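Local coordinates for BILBO1_N domain-containing protein (Trypanosoma brucei equiperdum, PDB 7A1I), which is of uncharacterised function but, through its ubiquitin-like BILBO1 N-terminal domain, may, like BILBO1, take part in building the flagellar pocket collar, at residues A[56-62]-A[85-91]; A[19-25]-A[38-43]; A[30-35]-A[74-80]. All coordinates share one frame; numbering follows the deposited sequence.

Three contacts describe how a ubiquitin-like domain closes around its single long helix. Contact 1 pairs two neighbouring strands of the sheet, contact 2 lays the middle of helix 32-50 across strand 17-25 of the same sheet, and contact 3 joins the first turn of that helix to the loop leading toward strand 84-89. Their centres lie about 12 Å (contacts 1 and 2) and 13 Å (either with contact 3) apart, and their side chains merge: Leu88 CD1 packs 3.6 Å from Ser39 CB, while Phe25 CE1 reaches Pro30 CB at 3.5 Å. Val86 touches Leu35, Leu74 and Leu80. A sodium ion is held at the end of contact 1.

Contact 1. Residues A[56-62]-A[85-91]; sequences FAVNSAV and QVYLFQP. With NA (sodium ion), chain E.
Leu88 meets Val58, Phe56 and Ala61 on the helix-facing side of two antiparallel strands, 60-65 and 84-89, in a sheet of the ubiquitin-like beta-grasp fold. Its CB and CG both lie against Val58 CG2. At the tip the branches part: CD1 presses on Val58 CG2 at 3.5 Å and lies at the edge of the Phe56 ring, while CD2 meets Ala61 CB at 3.7 Å. A branched leucine suits the place because each methyl has its own neighbour, and small Ala61 lets CD2 close in. The sheet face bearing Ser60, Val62, Tyr87 and Phe89 is more aromatic: Val62 CG2 lies alongside Tyr87 CB, and Phe89 CE2 is 3.9 Å from Val62 CG2.

Backbone bonds run in both directions between Val62 and Tyr87, each 2.9 Å from N to O and almost straight at 169° and 170°. Beyond Ser60 the pairing becomes irregular, with Asn59 N donating to Phe89 O. Phe56 crosses Gln90 at about a right angle, CE1 3.4 Å from Gln90 CD, ring and amide planes 51° apart, while Gln90 NE2 bonds to Asp13 O. Gln90 also turns its backbone O to the sodium ion, 3.0 Å away, whose water ligand sits at 2.2 Å from the metal.

Contact 2. Residues A[19-25]-A[38-43]; sequences VNLRFLF and YSTTAF
Val19 begins the contact lightly, its CG1 standing 4.1 Å from Phe43 CE2 as the two side chains run antiparallel alongside one another. Two residues on, Leu21 makes the tightest approach. Leu21 already faces the helix; with CG anti to the carbonyl carbon (chi1 -55°), CD1 lies over one face of the Phe43 ring in a CH-pi contact, 3.8 Å from the ring centroid and 26° off the normal. The methyl is displaced from the ring centre, which explains why Phe43 CE2 is its nearest ring atom, at 3.4 Å. The same CD1 also meets Ala42 CB at 3.7 Å, and the small alanine lets both Leu21 and Phe23 reach the helix surface.

Phe23 follows on the same side of the strand, since Val19, Leu21 and Phe23, alternate residues, all point toward the helix. Its CZ reaches Ala42 CB at 3.8 Å, the methyl lying at the ring's edge and in its plane, so that Leu21 and Phe23 share one alanine. Ser39 stands beside Phe23 CE1 and tolerates this apolar setting because its OG is bonded to Leu35 O, one turn earlier in the helix. Phe25 ends the series at the more open margin and gets to the helix by its ring: its CE1 meets Tyr38 CE1 at 3.6 Å, edge against edge.

Segment 38-43 of the helix thus runs at 129° to strand 19-25 across one face of the sheet, with strand 6-14 touching Ser39 through Val10, Leu109 packing on Leu21, and Phe56 meeting Phe43 beyond.

Contact 3. Residues A[30-35]-A[74-80]; sequences PSVSRL and LERTTQL
Val32 overlaps the backbone of Arg76, its CG2 lying 3.5 Å from Arg76 C, while its other methyl, CG1, turns to Leu74 and comes within 3.9 Å of Leu74 CG. The torsion that sets CG1 anti to the backbone N (chi1 178°) points CG1 at Leu74 and CG2 mainly at Arg76 and Leu80, whose CD1 is 3.8 Å from CG2. A beta-branched residue suits this spot, being short, stiff and broad enough to touch Leu74, Arg76 and Leu80 at once.

Leu80 is the apolar counterpart from the loop. Its CD1 touches Leu35 CD2 at 3.7 Å as well as Val32, and lies more loosely against the ring of Pro30. The polar link is made by Thr77, which splits its two branches: OG1 accepts a hydrogen bond from Val32 N, 3.2 Å away with an angle of 151° at the hydrogen, and CG2 rests on Pro30 O. Val32 N belongs to the first turn of the helix, where no carbonyl one turn earlier is available to it, so the threonine supplies an acceptor. Ser31, the N-cap, adds a weak bond of its own from Arg34 N to its OG.

Gln79 ties the loop together: its OE1 accepts from both Glu75 N, at 2.8 Å, and Arg76 N; its NE2 is bonded to Arg73 O. A short 3-10 turn at 77-79, lying ahead of strand 84-89 and packed near the start of the helix, recalls the 3-10 turn that precedes the last core strand in ubiquitin, the parent of the beta-grasp fold.

Contact 1. Residues A[56-62]-A[85-91]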
loop_
_atom_site.group_PDB
_atom_site.type_symbol
_atom_site.label_atom_id
_atom_site.label_comp_id
_atom_site.label_asym_id
_atom_site.label_seq_id
_atom_site.Cartn_x
_atom_site.Cartn_y
_atom_site.Cartn_z
ATOM N N PHE A 56 -10.098 3.350 7.554
ATOM C CA PHE A 56 -9.197 2.424 6.886
ATOM C C PHE A 56 -8.370 1.656 7.912
ATOM O O PHE A 56 -7.837 2.243 8.859
ATOM C CB PHE A 56 -8.267 3.165 5.918
ATOM C CG PHE A 56 -7.218 2.278 5.322
ATOM C CD1 PHE A 56 -7.473 1.561 4.154
ATOM C CD2 PHE A 56 -5.974 2.144 5.940
ATOM C CE1 PHE A 56 -6.509 0.721 3.620
ATOM C CE2 PHE A 56 -5.013 1.322 5.413
ATOM C CZ PHE A 56 -5.276 0.603 4.247
ATOM N N ALA A 57 -8.226 0.349 7.703
ATOM C CA ALA A 57 -7.305 -0.435 8.520
ATOM C C ALA A 57 -6.753 -1.599 7.707
ATOM O O ALA A 57 -7.394 -2.090 6.771
ATOM C CB ALA A 57 -7.974 -0.962 9.792
ATOM N N VAL A 58 -5.556 -2.046 8.078
ATOM C CA VAL A 58 -4.903 -3.182 7.434
ATOM C C VAL A 58 -5.146 -4.433 8.262
ATOM O O VAL A 58 -4.891 -4.439 9.476
ATOM C CB VAL A 58 -3.394 -2.932 7.263
ATOM C CG1 VAL A 58 -2.708 -4.157 6.652
ATOM C CG2 VAL A 58 -3.164 -1.716 6.400
ATOM N N ASN A 59 -5.639 -5.503 7.621
ATOM C CA ASN A 59 -5.629 -6.794 8.300
ATOM C C ASN A 59 -4.710 -7.822 7.639
ATOM O O ASN A 59 -4.496 -8.893 8.224
ATOM C CB ASN A 59 -7.063 -7.353 8.492
ATOM C CG ASN A 59 -7.730 -7.804 7.207
ATOM O OD1 ASN A 59 -7.384 -7.372 6.114
ATOM N ND2 ASN A 59 -8.733 -8.666 7.353
ATOM N N SER A 60 -4.111 -7.499 6.489
ATOM C CA SER A 60 -3.108 -8.347 5.841
ATOM C C SER A 60 -2.310 -7.512 4.841
ATOM O O SER A 60 -2.840 -6.571 4.258
ATOM C CB SER A 60 -3.775 -9.533 5.127
ATOM O OG SER A 60 -2.798 -10.369 4.538
ATOM N N ALA A 61 -1.018 -7.822 4.673
ATOM C CA ALA A 61 -0.173 -7.088 3.726
ATOM C C ALA A 61 0.644 -8.025 2.838
ATOM O O ALA A 61 1.128 -9.057 3.310
ATOM C CB ALA A 61 0.770 -6.127 4.464
ATOM N N VAL A 62 0.810 -7.665 1.554
ATOM C CA VAL A 62 1.657 -8.433 0.643
ATOM C C VAL A 62 2.583 -7.490 -0.114
ATOM O O VAL A 62 2.332 -6.293 -0.237
ATOM C CB VAL A 62 0.849 -9.297 -0.362
ATOM C CG1 VAL A 62 0.173 -10.453 0.349
ATOM C CG2 VAL A 62 -0.157 -8.433 -1.145
ATOM N N GLN A 85 6.393 -2.658 -4.498
ATOM C CA GLN A 85 4.958 -2.399 -4.526
ATOM C C GLN A 85 4.318 -3.239 -3.429
ATOM O O GLN A 85 4.404 -4.476 -3.449
ATOM C CB GLN A 85 4.330 -2.728 -5.888
ATOM C CG GLN A 85 2.826 -2.498 -5.917
ATOM C CD GLN A 85 2.451 -0.998 -5.914
ATOM O OE1 GLN A 85 2.845 -0.249 -6.807
ATOM N NE2 GLN A 85 1.720 -0.570 -4.895
ATOM N N VAL A 86 3.696 -2.571 -2.485
ATOM C CA VAL A 86 2.955 -3.203 -1.404
ATOM C C VAL A 86 1.466 -3.111 -1.690
ATOM O O VAL A 86 0.989 -2.140 -2.305
ATOM C CB VAL A 86 3.314 -2.531 -0.064
ATOM C CG1 VAL A 86 2.393 -3.008 1.055
ATOM C CG2 VAL A 86 4.771 -2.880 0.293
ATOM N N TYR A 87 0.723 -4.131 -1.248
ATOM C CA TYR A 87 -0.734 -4.111 -1.298
ATOM C C TYR A 87 -1.278 -4.433 0.083
ATOM O O TYR A 87 -0.871 -5.427 0.697
ATOM C CB TYR A 87 -1.301 -5.110 -2.325
ATOM C CG TYR A 87 -2.773 -4.900 -2.593
ATOM C CD1 TYR A 87 -3.746 -5.692 -1.973
ATOM C CD2 TYR A 87 -3.198 -3.917 -3.485
ATOM C CE1 TYR A 87 -5.107 -5.492 -2.234
ATOM C CE2 TYR A 87 -4.553 -3.705 -3.741
ATOM C CZ TYR A 87 -5.495 -4.481 -3.114
ATOM O OH TYR A 87 -6.833 -4.278 -3.391
ATOM N N LEU A 88 -2.224 -3.614 0.548
ATOM C CA LEU A 88 -2.839 -3.753 1.862
ATOM C C LEU A 88 -4.267 -4.261 1.714
ATOM O O LEU A 88 -5.078 -3.655 0.994
ATOM C CB LEU A 88 -2.826 -2.425 2.623
ATOM C CG LEU A 88 -1.432 -1.817 2.786
ATOM C CD1 LEU A 88 -1.488 -0.488 3.550
ATOM C CD2 LEU A 88 -0.475 -2.811 3.469
ATOM N N PHE A 89 -4.548 -5.402 2.333
ATOM C CA PHE A 89 -5.907 -5.906 2.443
ATOM C C PHE A 89 -6.596 -5.258 3.634
ATOM O O PHE A 89 -5.954 -4.891 4.624
ATOM C CB PHE A 89 -5.909 -7.430 2.584
ATOM C CG PHE A 89 -5.413 -8.141 1.370
ATOM C CD1 PHE A 89 -6.189 -8.178 0.211
ATOM C CD2 PHE A 89 -4.168 -8.765 1.368
ATOM C CE1 PHE A 89 -5.738 -8.821 -0.924
ATOM C CE2 PHE A 89 -3.714 -9.426 0.236
ATOM C CZ PHE A 89 -4.505 -9.448 -0.921
ATOM N N GLN A 90 -7.916 -5.098 3.527
ATOM C CA GLN A 90 -8.716 -4.515 4.593
ATOM C C GLN A 90 -9.775 -5.494 5.085
ATOM O O GLN A 90 -10.209 -6.379 4.343
ATOM C CB GLN A 90 -9.421 -3.234 4.126
ATOM C CG GLN A 90 -8.521 -2.161 3.561
ATOM C CD GLN A 90 -9.335 -1.075 2.875
ATOM O OE1 GLN A 90 -10.182 -0.441 3.505
ATOM N NE2 GLN A 90 -9.098 -0.869 1.580
ATOM N N PRO A 91 -10.239 -5.342 6.320
ATOM C CA PRO A 91 -11.430 -6.080 6.752
ATOM C C PRO A 91 -12.689 -5.466 6.149
ATOM O O PRO A 91 -12.696 -4.316 5.711
ATOM C CB PRO A 91 -11.406 -5.913 8.274
ATOM C CG PRO A 91 -10.747 -4.577 8.476
ATOM C CD PRO A 91 -9.702 -4.479 7.394
HETATM NA NA NA E . -9.488 -9.235 3.979
HETATM O O HOH W 1 -10.783 -0.599 5.861
HETATM O O HOH W 2 -7.470 -9.902 4.486
#

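Contact 2. Residues A[19-25]-A[38-43]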
loop_
_atom_site.group_PDB
_atom_site.type_symbol
_atom_site.label_atom_id
_atom_site.label_comp_id
_atom_site.label_asym_id
_atom_site.label_seq_id
_atom_site.Cartn_x
_atom_site.Cartn_y
_atom_site.Cartn_z
ATOM N N VAL A 19 -6.144 2.359 -5.333
ATOM C CA VAL A 19 -5.456 3.622 -5.068
ATOM C C VAL A 19 -4.024 3.298 -4.654
ATOM O O VAL A 19 -3.805 2.442 -3.788
ATOM C CB VAL A 19 -6.138 4.442 -3.959
ATOM C CG1 VAL A 19 -5.351 5.734 -3.696
ATOM C CG2 VAL A 19 -7.552 4.762 -4.331
ATOM N N ASN A 20 -3.059 3.985 -5.265
ATOM C CA ASN A 20 -1.639 3.724 -5.079
ATOM C C ASN A 20 -0.955 5.008 -4.615
ATOM O O ASN A 20 -1.182 6.070 -5.200
ATOM C CB ASN A 20 -1.029 3.222 -6.396
ATOM C CG ASN A 20 0.291 2.507 -6.203
ATOM O OD1 ASN A 20 0.641 2.127 -5.104
ATOM N ND2 ASN A 20 1.027 2.322 -7.289
ATOM N N LEU A 21 -0.145 4.905 -3.550
ATOM C CA LEU A 21 0.616 6.003 -2.958
ATOM C C LEU A 21 2.110 5.687 -2.937
ATOM O O LEU A 21 2.513 4.555 -2.655
ATOM C CB LEU A 21 0.182 6.271 -1.508
ATOM C CG LEU A 21 -1.299 6.531 -1.258
ATOM C CD1 LEU A 21 -1.558 6.732 0.230
ATOM C CD2 LEU A 21 -1.759 7.735 -2.054
ATOM N N ARG A 22 2.941 6.696 -3.182
ATOM C CA ARG A 22 4.390 6.539 -3.126
ATOM C C ARG A 22 4.928 7.248 -1.893
ATOM O O ARG A 22 4.577 8.408 -1.641
ATOM C CB ARG A 22 5.054 7.095 -4.388
ATOM C CG ARG A 22 6.453 6.555 -4.632
ATOM C CD ARG A 22 7.520 7.381 -3.957
ATOM N NE ARG A 22 7.542 8.748 -4.460
ATOM C CZ ARG A 22 8.275 9.136 -5.497
ATOM N NH1 ARG A 22 9.042 8.257 -6.130
ATOM N NH2 ARG A 22 8.246 10.401 -5.894
ATOM N N PHE A 23 5.809 6.566 -1.154
ATOM C CA PHE A 23 6.512 7.127 -0.009
ATOM C C PHE A 23 8.012 7.074 -0.261
ATOM O O PHE A 23 8.534 6.065 -0.752
ATOM C CB PHE A 23 6.179 6.364 1.282
ATOM C CG PHE A 23 4.742 6.486 1.693
ATOM C CD1 PHE A 23 3.845 5.455 1.445
ATOM C CD2 PHE A 23 4.285 7.636 2.323
ATOM C CE1 PHE A 23 2.509 5.577 1.811
ATOM C CE2 PHE A 23 2.952 7.771 2.684
ATOM C CZ PHE A 23 2.063 6.747 2.436
ATOM N N LEU A 24 8.695 8.170 0.055
ATOM C CA LEU A 24 10.139 8.300 -0.114
ATOM C C LEU A 24 10.806 8.294 1.255
ATOM O O LEU A 24 10.453 9.096 2.123
ATOM C CB LEU A 24 10.492 9.589 -0.860
ATOM C CG LEU A 24 10.171 9.599 -2.349
ATOM C CD1 LEU A 24 9.674 10.975 -2.765
ATOM C CD2 LEU A 24 11.393 9.195 -3.155
ATOM N N PHE A 25 11.773 7.402 1.444
ATOM C CA PHE A 25 12.503 7.299 2.699
ATOM C C PHE A 25 13.986 7.535 2.457
ATOM O O PHE A 25 14.464 7.539 1.317
ATOM C CB PHE A 25 12.298 5.927 3.353
ATOM C CG PHE A 25 10.870 5.609 3.641
ATOM C CD1 PHE A 25 10.321 5.885 4.886
ATOM C CD2 PHE A 25 10.057 5.052 2.649
ATOM C CE1 PHE A 25 8.987 5.601 5.144
ATOM C CE2 PHE A 25 8.728 4.758 2.900
ATOM C CZ PHE A 25 8.187 5.032 4.142
ATOM N N TYR A 38 2.356 4.738 8.504
ATOM C CA TYR A 38 2.255 5.817 7.516
ATOM C C TYR A 38 1.112 5.557 6.535
ATOM O O TYR A 38 0.333 6.469 6.213
ATOM C CB TYR A 38 3.570 5.969 6.746
ATOM C CG TYR A 38 4.711 6.632 7.497
ATOM C CD1 TYR A 38 5.981 6.696 6.940
ATOM C CD2 TYR A 38 4.523 7.181 8.758
ATOM C CE1 TYR A 38 7.034 7.299 7.613
ATOM C CE2 TYR A 38 5.568 7.787 9.441
ATOM C CZ TYR A 38 6.821 7.843 8.864
ATOM O OH TYR A 38 7.858 8.439 9.541
ATOM N N SER A 39 1.007 4.313 6.045
ATOM C CA SER A 39 -0.041 3.949 5.108
ATOM C C SER A 39 -1.421 4.092 5.728
ATOM O O SER A 39 -2.364 4.536 5.067
ATOM C CB SER A 39 0.167 2.500 4.637
ATOM O OG SER A 39 1.378 2.364 3.916
ATOM N N THR A 40 -1.571 3.679 6.986
ATOM C CA THR A 40 -2.866 3.774 7.643
ATOM C C THR A 40 -3.285 5.231 7.814
ATOM O O THR A 40 -4.439 5.595 7.527
ATOM C CB THR A 40 -2.815 3.038 8.975
ATOM O OG1 THR A 40 -2.682 1.627 8.720
ATOM C CG2 THR A 40 -4.064 3.323 9.813
ATOM N N THR A 41 -2.348 6.088 8.233
ATOM C CA THR A 41 -2.656 7.518 8.336
ATOM C C THR A 41 -3.053 8.095 6.977
ATOM O O THR A 41 -4.057 8.820 6.862
ATOM C CB THR A 41 -1.458 8.286 8.890
ATOM O OG1 THR A 41 -1.123 7.778 10.183
ATOM C CG2 THR A 41 -1.806 9.773 9.029
ATOM N N ALA A 42 -2.265 7.777 5.938
ATOM C CA ALA A 42 -2.470 8.354 4.614
ATOM C C ALA A 42 -3.790 7.911 4.008
ATOM O O ALA A 42 -4.499 8.722 3.405
ATOM C CB ALA A 42 -1.316 7.982 3.683
ATOM N N PHE A 43 -4.141 6.636 4.146
ATOM C CA PHE A 43 -5.377 6.172 3.537
ATOM C C PHE A 43 -6.597 6.580 4.346
ATOM O O PHE A 43 -7.667 6.798 3.765
ATOM C CB PHE A 43 -5.355 4.657 3.343
ATOM C CG PHE A 43 -4.523 4.217 2.180
ATOM C CD1 PHE A 43 -3.531 3.256 2.350
ATOM C CD2 PHE A 43 -4.722 4.764 0.924
ATOM C CE1 PHE A 43 -2.752 2.851 1.281
ATOM C CE2 PHE A 43 -3.954 4.361 -0.151
ATOM C CZ PHE A 43 -2.960 3.405 0.027
#

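Contact 3. Residues A[30-35]-A[74-80]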
loop_
_atom_site.group_PDB
_atom_site.type_symbol
_atom_site.label_atom_id
_atom_site.label_comp_id
_atom_site.label_asym_id
_atom_site.label_seq_id
_atom_site.Cartn_x
_atom_site.Cartn_y
_atom_site.Cartn_z
ATOM N N PRO A 30 12.445 2.233 5.306
ATOM C CA PRO A 30 11.459 2.054 6.369
ATOM C C PRO A 30 11.501 0.641 6.933
ATOM O O PRO A 30 11.998 -0.301 6.312
ATOM C CB PRO A 30 10.125 2.316 5.655
ATOM C CG PRO A 30 10.378 1.870 4.257
ATOM C CD PRO A 30 11.862 1.994 3.975
ATOM N N SER A 31 10.944 0.516 8.124
ATOM C CA SER A 31 10.617 -0.778 8.691
ATOM C C SER A 31 9.163 -1.056 8.347
ATOM O O SER A 31 8.392 -0.147 8.007
ATOM C CB SER A 31 10.822 -0.795 10.208
ATOM O OG SER A 31 9.752 -0.085 10.827
ATOM N N VAL A 32 8.794 -2.334 8.375
ATOM C CA VAL A 32 7.446 -2.671 7.939
ATOM C C VAL A 32 6.414 -1.973 8.812
ATOM O O VAL A 32 5.439 -1.398 8.309
ATOM C CB VAL A 32 7.235 -4.192 7.943
ATOM C CG1 VAL A 32 5.807 -4.479 7.543
ATOM C CG2 VAL A 32 8.211 -4.867 6.992
ATOM N N SER A 33 6.618 -1.983 10.128
ATOM C CA SER A 33 5.614 -1.394 11.005
ATOM C C SER A 33 5.458 0.102 10.750
ATOM O O SER A 33 4.333 0.623 10.741
ATOM C CB SER A 33 5.964 -1.652 12.458
ATOM O OG SER A 33 7.052 -0.834 12.835
ATOM N N ARG A 34 6.575 0.798 10.514
ATOM C CA ARG A 34 6.508 2.218 10.184
ATOM C C ARG A 34 5.760 2.448 8.878
ATOM O O ARG A 34 4.925 3.356 8.781
ATOM C CB ARG A 34 7.918 2.797 10.086
ATOM C CG ARG A 34 7.942 4.327 10.121
ATOM C CD ARG A 34 7.685 4.852 11.534
ATOM N NE ARG A 34 8.771 4.488 12.443
ATOM C CZ ARG A 34 8.746 4.669 13.760
ATOM N NH1 ARG A 34 7.683 5.211 14.341
ATOM N NH2 ARG A 34 9.785 4.296 14.499
ATOM N N LEU A 35 6.076 1.657 7.853
ATOM C CA LEU A 35 5.381 1.763 6.576
ATOM C C LEU A 35 3.881 1.536 6.736
ATOM O O LEU A 35 3.060 2.212 6.090
ATOM C CB LEU A 35 5.983 0.760 5.591
ATOM C CG LEU A 35 5.228 0.670 4.265
ATOM C CD1 LEU A 35 5.451 1.954 3.445
ATOM C CD2 LEU A 35 5.707 -0.556 3.524
ATOM N N LEU A 74 3.999 -9.952 3.567
ATOM C CA LEU A 74 4.933 -8.920 4.032
ATOM C C LEU A 74 5.121 -9.072 5.537
ATOM O O LEU A 74 4.221 -8.740 6.317
ATOM C CB LEU A 74 4.429 -7.516 3.685
ATOM C CG LEU A 74 5.380 -6.380 4.111
ATOM C CD1 LEU A 74 6.791 -6.571 3.546
ATOM C CD2 LEU A 74 4.817 -5.011 3.713
ATOM N N GLU A 75 6.294 -9.567 5.942
ATOM C CA GLU A 75 6.572 -9.901 7.335
ATOM C C GLU A 75 7.880 -9.299 7.845
ATOM O O GLU A 75 8.014 -9.045 9.045
ATOM C CB GLU A 75 6.616 -11.425 7.513
ATOM C CG GLU A 75 5.287 -12.150 7.282
ATOM C CD GLU A 75 5.373 -13.642 7.594
ATOM O OE1 GLU A 75 5.738 -14.427 6.691
ATOM O OE2 GLU A 75 5.093 -14.031 8.749
ATOM N N ARG A 76 8.866 -9.110 6.971
ATOM C CA ARG A 76 10.191 -8.667 7.378
ATOM C C ARG A 76 10.611 -7.426 6.603
ATOM O O ARG A 76 10.292 -7.263 5.421
ATOM C CB ARG A 76 11.269 -9.769 7.183
ATOM C CG ARG A 76 11.056 -11.040 7.987
ATOM C CD ARG A 76 10.748 -10.754 9.453
ATOM N NE ARG A 76 11.807 -10.017 10.145
ATOM C CZ ARG A 76 12.815 -10.584 10.804
ATOM N NH1 ARG A 76 12.941 -11.908 10.855
ATOM N NH2 ARG A 76 13.718 -9.817 11.404
ATOM N N THR A 77 11.367 -6.565 7.291
ATOM C CA THR A 77 11.830 -5.318 6.691
ATOM C C THR A 77 12.766 -5.575 5.512
ATOM O O THR A 77 12.822 -4.761 4.580
ATOM C CB THR A 77 12.491 -4.457 7.781
ATOM O OG1 THR A 77 11.472 -4.011 8.690
ATOM C CG2 THR A 77 13.181 -3.235 7.192
ATOM N N THR A 78 13.498 -6.704 5.518
ATOM C CA THR A 78 14.363 -7.026 4.385
ATOM C C THR A 78 13.588 -7.212 3.088
ATOM O O THR A 78 14.191 -7.176 2.011
ATOM C CB THR A 78 15.187 -8.303 4.654
ATOM O OG1 THR A 78 14.317 -9.357 5.087
ATOM C CG2 THR A 78 16.249 -8.053 5.707
ATOM N N GLN A 79 12.267 -7.363 3.151
ATOM C CA GLN A 79 11.471 -7.444 1.935
ATOM C C GLN A 79 11.231 -6.084 1.291
ATOM O O GLN A 79 10.725 -6.029 0.160
ATOM C CB GLN A 79 10.126 -8.106 2.234
ATOM C CG GLN A 79 10.199 -9.584 2.578
ATOM C CD GLN A 79 8.838 -10.109 2.990
ATOM O OE1 GLN A 79 8.427 -9.961 4.151
ATOM N NE2 GLN A 79 8.108 -10.703 2.032
ATOM N N LEU A 80 11.535 -4.987 1.982
ATOM C CA LEU A 80 11.222 -3.659 1.461
ATOM C C LEU A 80 12.441 -3.136 0.712
ATOM O O LEU A 80 13.281 -2.415 1.259
ATOM C CB LEU A 80 10.779 -2.730 2.584
ATOM C CG LEU A 80 9.433 -3.190 3.157
ATOM C CD1 LEU A 80 8.922 -2.266 4.263
ATOM C CD2 LEU A 80 8.387 -3.329 2.043
#